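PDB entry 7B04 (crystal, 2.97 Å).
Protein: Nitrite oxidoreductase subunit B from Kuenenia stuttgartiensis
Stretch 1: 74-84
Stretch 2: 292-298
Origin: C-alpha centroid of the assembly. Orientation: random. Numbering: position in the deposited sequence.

Stretch 1 74-84: SWDVKTLKLID
Stretch 2, residues 292-298: PLYPQFG

A short helix and a tight bend, at least 213 residues apart in sequence where they touch, pack almost wholly through side chains and bury 375 Å² between them. The chain is helical from Trp75 through Leu80 (phi/psi near -65/-40), with Leu80 N bonding Asp76 O at 2.8 Å; a type I turn, Lys81 to Asp84, comes after. In the other stretch, Tyr294 takes phi/psi 45/70 and leads into a 3-10 segment, 295-297. Register is set by CA-CA distances of 8.8 Å for Asp76-Tyr294 and 8.2 Å for Leu80-Phe297, so both chains advance in the same sense.

Phe297 covers the most surface. Its CA-to-CB bond points sideways, but chi1 -64° (m) and chi2 -24° bring the ring end nearer the helix. Its CE1 lies 3.7 Å from Thr79 CG2 and 3.6 Å from Leu80 CD2, while at the ring edge CD1 meets Ile83 CD1 at 3.9 Å. A flat, apolar ring suits this site, where methyl groups offer van der Waals contact and no polar partner is required.

The CA-to-CB bond of Tyr294 (chi1 -68°, m; chi2 -68°) points toward the helix. Its carbon framework packs against Leu80, CE1 to CD1 at 3.6 Å, while its hydroxyl OH donates a weak hydrogen bond to Asp76 OD2 at 3.3 Å. Tyrosine thus serves both apolar and polar neighbours. Asp76 (chi1 40°, p) also accepts from the backbone: Val77 N to Asp76 OD1 is 2.7 Å.

Trp75 (chi1 69°, p; chi2 -87°) extends its six-membered ring to Tyr294, CH2 to CE2 at 3.8 Å, with centroids 5.8 Å apart and planes at 90°. The same CH2 reaches Leu293 CD2 at 4.1 Å, and Trp75 CZ3 lies 4.2 Å from Phe297 CE2, so the ring touches three residues. In Leu80 (m, t), CD1 meets Tyr294, while CD2 reaches both Phe297 and Tyr294.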

# COMPACT_ATOMS: atom_id res chain seq x y z
N SER A 74 -9.02 19.38 1.95
CA SER A 74 -10.12 20.13 1.36
C SER A 74 -9.63 21.30 0.50
O SER A 74 -10.19 22.40 0.52
CB SER A 74 -11.08 20.63 2.45
OG SER A 74 -11.74 19.54 3.07
N TRP A 75 -8.58 21.04 -0.28
CA TRP A 75 -7.98 22.10 -1.09
C TRP A 75 -8.91 22.58 -2.21
O TRP A 75 -8.94 23.78 -2.51
CB TRP A 75 -6.66 21.60 -1.70
CG TRP A 75 -6.88 20.56 -2.74
CD1 TRP A 75 -7.01 19.21 -2.53
CD2 TRP A 75 -7.02 20.77 -4.14
NE1 TRP A 75 -7.21 18.57 -3.73
CE2 TRP A 75 -7.22 19.51 -4.74
CE3 TRP A 75 -7.00 21.90 -4.96
CZ2 TRP A 75 -7.40 19.35 -6.11
CZ3 TRP A 75 -7.17 21.74 -6.32
CH2 TRP A 75 -7.36 20.47 -6.88
N ASP A 76 -9.66 21.68 -2.84
CA ASP A 76 -10.54 22.10 -3.92
C ASP A 76 -11.66 23.00 -3.41
O ASP A 76 -11.91 24.08 -3.95
CB ASP A 76 -11.11 20.90 -4.68
CG ASP A 76 -11.48 19.75 -3.78
OD1 ASP A 76 -11.72 19.99 -2.57
OD2 ASP A 76 -11.53 18.60 -4.27
N VAL A 77 -12.35 22.56 -2.35
CA VAL A 77 -13.51 23.31 -1.85
C VAL A 77 -13.07 24.68 -1.33
O VAL A 77 -13.79 25.67 -1.50
CB VAL A 77 -14.26 22.49 -0.79
CG1 VAL A 77 -14.60 21.13 -1.35
CG2 VAL A 77 -13.44 22.34 0.48
N LYS A 78 -11.90 24.75 -0.70
CA LYS A 78 -11.42 26.02 -0.17
C LYS A 78 -11.20 27.03 -1.29
O LYS A 78 -11.58 28.20 -1.17
CB LYS A 78 -10.13 25.82 0.62
CG LYS A 78 -10.33 25.16 1.98
CD LYS A 78 -9.01 25.01 2.72
CE LYS A 78 -8.72 26.21 3.60
NZ LYS A 78 -9.51 26.17 4.87
N THR A 79 -10.59 26.60 -2.40
CA THR A 79 -10.34 27.50 -3.52
C THR A 79 -11.61 27.75 -4.33
O THR A 79 -11.84 28.87 -4.79
CB THR A 79 -9.24 26.93 -4.41
OG1 THR A 79 -8.03 26.78 -3.64
CG2 THR A 79 -8.97 27.85 -5.59
N LEU A 80 -12.44 26.72 -4.52
CA LEU A 80 -13.67 26.89 -5.28
C LEU A 80 -14.63 27.86 -4.60
O LEU A 80 -15.47 28.45 -5.28
CB LEU A 80 -14.36 25.54 -5.49
CG LEU A 80 -13.78 24.62 -6.58
CD1 LEU A 80 -14.42 23.24 -6.50
CD2 LEU A 80 -13.97 25.22 -7.96
N LYS A 81 -14.52 28.03 -3.28
CA LYS A 81 -15.38 28.98 -2.58
C LYS A 81 -14.97 30.42 -2.84
O LYS A 81 -15.82 31.32 -2.82
CB LYS A 81 -15.33 28.71 -1.08
CG LYS A 81 -16.24 29.62 -0.27
CD LYS A 81 -16.24 29.26 1.20
CE LYS A 81 -17.40 29.94 1.90
NZ LYS A 81 -18.60 30.04 1.01
N LEU A 82 -13.70 30.65 -3.13
CA LEU A 82 -13.22 32.00 -3.40
C LEU A 82 -13.63 32.50 -4.78
O LEU A 82 -13.41 33.68 -5.08
CB LEU A 82 -11.69 32.04 -3.25
CG LEU A 82 -11.17 31.66 -1.86
CD1 LEU A 82 -9.65 31.56 -1.85
CD2 LEU A 82 -11.65 32.65 -0.80
N ILE A 83 -14.21 31.64 -5.62
CA ILE A 83 -14.65 32.03 -6.95
C ILE A 83 -16.13 31.70 -7.14
O ILE A 83 -16.64 31.72 -8.26
CB ILE A 83 -13.80 31.34 -8.03
CG1 ILE A 83 -13.95 29.82 -7.93
CG2 ILE A 83 -12.34 31.75 -7.89
CD1 ILE A 83 -13.33 29.07 -9.09
N ASP A 84 -16.82 31.38 -6.04
CA ASP A 84 -18.22 30.98 -6.14
C ASP A 84 -19.08 32.15 -6.59
O ASP A 84 -19.10 33.20 -5.94
CB ASP A 84 -18.71 30.44 -4.79
CG ASP A 84 -20.06 29.75 -4.90
OD1 ASP A 84 -20.57 29.59 -6.02
OD2 ASP A 84 -20.61 29.37 -3.84
N PRO A 292 -9.04 18.51 -18.57
CA PRO A 292 -8.21 19.13 -17.53
C PRO A 292 -8.92 19.18 -16.19
O PRO A 292 -10.15 19.14 -16.09
CB PRO A 292 -7.96 20.54 -18.07
CG PRO A 292 -9.15 20.82 -18.93
CD PRO A 292 -9.52 19.50 -19.55
N LEU A 293 -8.11 19.27 -15.14
CA LEU A 293 -8.61 19.34 -13.77
C LEU A 293 -8.95 20.78 -13.41
O LEU A 293 -8.08 21.66 -13.42
CB LEU A 293 -7.57 18.78 -12.79
CG LEU A 293 -7.95 18.85 -11.31
CD1 LEU A 293 -9.16 17.99 -11.04
CD2 LEU A 293 -6.77 18.43 -10.44
N TYR A 294 -10.22 21.02 -13.07
CA TYR A 294 -10.76 22.32 -12.69
C TYR A 294 -10.29 23.42 -13.65
O TYR A 294 -9.51 24.29 -13.25
CB TYR A 294 -10.36 22.67 -11.26
CG TYR A 294 -11.01 21.82 -10.19
CD1 TYR A 294 -12.38 21.89 -9.94
CD2 TYR A 294 -10.26 20.94 -9.42
CE1 TYR A 294 -12.97 21.11 -8.96
CE2 TYR A 294 -10.85 20.16 -8.44
CZ TYR A 294 -12.21 20.25 -8.21
OH TYR A 294 -12.80 19.47 -7.24
N PRO A 295 -10.76 23.42 -14.90
CA PRO A 295 -10.45 24.55 -15.79
C PRO A 295 -11.07 25.85 -15.33
O PRO A 295 -10.71 26.91 -15.85
CB PRO A 295 -11.00 24.10 -17.14
CG PRO A 295 -12.11 23.16 -16.79
CD PRO A 295 -11.68 22.46 -15.53
N GLN A 296 -12.00 25.79 -14.37
CA GLN A 296 -12.59 27.00 -13.79
C GLN A 296 -11.53 27.96 -13.29
O GLN A 296 -11.69 29.19 -13.41
CB GLN A 296 -13.50 26.62 -12.63
CG GLN A 296 -14.67 25.72 -12.96
CD GLN A 296 -14.38 24.27 -12.65
OE1 GLN A 296 -13.70 23.96 -11.68
NE2 GLN A 296 -14.90 23.36 -13.48
N PHE A 297 -10.44 27.42 -12.73
CA PHE A 297 -9.39 28.26 -12.15
C PHE A 297 -8.73 29.17 -13.18
O PHE A 297 -8.32 30.28 -12.85
CB PHE A 297 -8.37 27.37 -11.46
CG PHE A 297 -8.94 26.60 -10.29
CD1 PHE A 297 -10.07 27.05 -9.63
CD2 PHE A 297 -8.35 25.42 -9.86
CE1 PHE A 297 -10.60 26.35 -8.56
CE2 PHE A 297 -8.87 24.71 -8.79
CZ PHE A 297 -10.00 25.18 -8.14
N GLY A 298 -8.63 28.72 -14.43
CA GLY A 298 -8.08 29.56 -15.48
C GLY A 298 -6.59 29.46 -15.69
O GLY A 298 -6.00 30.38 -16.24